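Local coordinates for glyoxalase family protein (Bacillus cereus, PDB 1ZSW), which binds a zinc ion and belongs to the glyoxalase (vicinal oxygen chelate) family, though its reaction and substrate remain unknown, at residues A[250-253]-A[254-258]. Residues are numbered along the deposited sequence; the frame is centred on the assembly and turned at random.
Sequences RVKN and DAELA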
loop_
_atom_site.group_PDB
_atom_site.type_symbol
_atom_site.label_atom_id
_atom_site.label_comp_id
_atom_site.label_asym_id
_atom_site.label_seq_id
_atom_site.Cartn_x
_atom_site.Cartn_y
_atom_site.Cartn_z
ATOM N N ARG A 250 -8.826 -2.259 -2.629
ATOM C CA ARG A 250 -9.706 -3.244 -2.007
ATOM C C ARG A 250 -10.967 -3.499 -2.784
ATOM O O ARG A 250 -11.651 -2.549 -3.198
ATOM C CB ARG A 250 -10.164 -2.762 -0.609
ATOM C CG ARG A 250 -9.001 -2.631 0.371
ATOM C CD ARG A 250 -9.450 -1.866 1.610
ATOM N NE ARG A 250 -10.614 -2.518 2.250
ATOM C CZ ARG A 250 -11.386 -1.954 3.177
ATOM N NH1 ARG A 250 -11.139 -0.719 3.627
ATOM N NH2 ARG A 250 -12.413 -2.638 3.646
ATOM N N VAL A 251 -11.314 -4.789 -2.900
ATOM C CA VAL A 251 -12.696 -5.146 -3.286
ATOM C C VAL A 251 -13.269 -6.126 -2.261
ATOM O O VAL A 251 -12.537 -6.744 -1.528
ATOM C CB VAL A 251 -12.780 -5.657 -4.728
ATOM C CG1 VAL A 251 -12.160 -4.614 -5.668
ATOM C CG2 VAL A 251 -12.114 -7.029 -4.839
ATOM N N LYS A 252 -14.598 -6.212 -2.184
ATOM C CA LYS A 252 -15.256 -6.962 -1.122
ATOM C C LYS A 252 -15.098 -8.466 -1.228
ATOM O O LYS A 252 -14.957 -9.139 -0.222
ATOM C CB LYS A 252 -16.745 -6.601 -1.087
ATOM C CG LYS A 252 -17.462 -7.161 0.105
ATOM C CD LYS A 252 -18.929 -6.842 -0.054
ATOM C CE LYS A 252 -19.643 -7.009 1.258
ATOM N NZ LYS A 252 -21.059 -6.645 1.042
ATOM N N ASN A 253 -15.163 -8.988 -2.435
ATOM C CA ASN A 253 -15.236 -10.440 -2.643
ATOM C C ASN A 253 -14.867 -10.815 -4.064
ATOM O O ASN A 253 -14.525 -9.969 -4.912
ATOM C CB ASN A 253 -16.671 -10.935 -2.336
ATOM C CG ASN A 253 -17.702 -10.156 -3.091
ATOM O OD1 ASN A 253 -17.512 -9.811 -4.265
ATOM N ND2 ASN A 253 -18.808 -9.820 -2.418
ATOM N N ASP A 254 -14.912 -12.118 -4.350
ATOM C CA ASP A 254 -14.526 -12.612 -5.661
ATOM C C ASP A 254 -15.452 -12.139 -6.773
ATOM O O ASP A 254 -15.035 -12.017 -7.921
ATOM C CB ASP A 254 -14.492 -14.152 -5.663
ATOM C CG ASP A 254 -13.359 -14.720 -4.848
ATOM O OD1 ASP A 254 -12.472 -13.967 -4.389
ATOM O OD2 ASP A 254 -13.370 -15.954 -4.623
ATOM N N ALA A 255 -16.722 -11.875 -6.440
ATOM C CA ALA A 255 -17.658 -11.404 -7.464
ATOM C C ALA A 255 -17.289 -9.999 -7.919
ATOM O O ALA A 255 -17.316 -9.700 -9.115
ATOM C CB ALA A 255 -19.103 -11.439 -6.957
ATOM N N GLU A 256 -16.909 -9.152 -6.973
ATOM C CA GLU A 256 -16.474 -7.798 -7.335
ATOM C C GLU A 256 -15.148 -7.871 -8.092
ATOM O O GLU A 256 -14.944 -7.127 -9.032
ATOM C CB GLU A 256 -16.352 -6.918 -6.089
ATOM C CG GLU A 256 -17.715 -6.587 -5.489
ATOM C CD GLU A 256 -17.675 -5.590 -4.356
ATOM O OE1 GLU A 256 -18.750 -5.388 -3.730
ATOM O OE2 GLU A 256 -16.599 -5.018 -4.059
ATOM N N LEU A 257 -14.255 -8.777 -7.678
ATOM C CA LEU A 257 -12.972 -8.914 -8.393
ATOM C C LEU A 257 -13.215 -9.293 -9.863
ATOM O O LEU A 257 -12.643 -8.712 -10.776
ATOM C CB LEU A 257 -12.075 -9.932 -7.692
ATOM C CG LEU A 257 -10.711 -10.162 -8.341
ATOM C CD1 LEU A 257 -9.913 -8.869 -8.219
ATOM C CD2 LEU A 257 -9.950 -11.250 -7.599
ATOM N N ALA A 258 -14.120 -10.249 -10.102
ATOM C CA ALA A 258 -14.436 -10.618 -11.489
ATOM C C ALA A 258 -15.049 -9.473 -12.303
ATOM O O ALA A 258 -14.744 -9.309 -13.476
ATOM C CB ALA A 258 -15.364 -11.838 -11.527
HETATM O O HOH W 1 -20.507 -7.434 -3.767
#
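Asn253 OD1 caps the start of the helix by accepting from Glu256 N, while the carboxylate of Glu256 turns back to Lys252, the residue before the cap; the second half of a capping box, a bond from the N3 side chain to the N-H of the cap residue, is not made. Asn253 is the N-cap: CG sits between the backbone N and the carbonyl carbon (chi1 52°), which swings the amide over the first turn. OD1 then accepts from Glu256 N at 2.9 Å, the donor lying almost straight out from the carbonyl (176° at OD1). Glu256 OE2 takes the backbone N-H of Lys252 at 3.0 Å, a straight bond that comes down on the carboxylate from above its plane, 57° out of it. An extended Glu256 chain, with CG anti to the carbonyl carbon, gives that span. CB of Lys252 lies over the same face, 3.4 Å from OE2. One water bridges the Asn253 amide and the Glu256 carboxylate, donating to Glu256 OE1 (2.7 Å) and accepting from Asn253 ND2, which would help fix the rotation of both. One residue further along, Leu257 N closes the first helical turn on Asn253 O at 3.0 Å, and Val251 CG2 packs against Leu257 CB at 4.1 Å, the two side chains crossing at about a right angle. The turn thus takes the chain from strand 244-251 of the large mixed sheet into helix 254-266; Val251 and Leu257 both rest on Ile295 of strand 292-300, the strand that supplies zinc ligand Glu294, and Asp254 makes a salt bridge to Lys281 of strand 280-286.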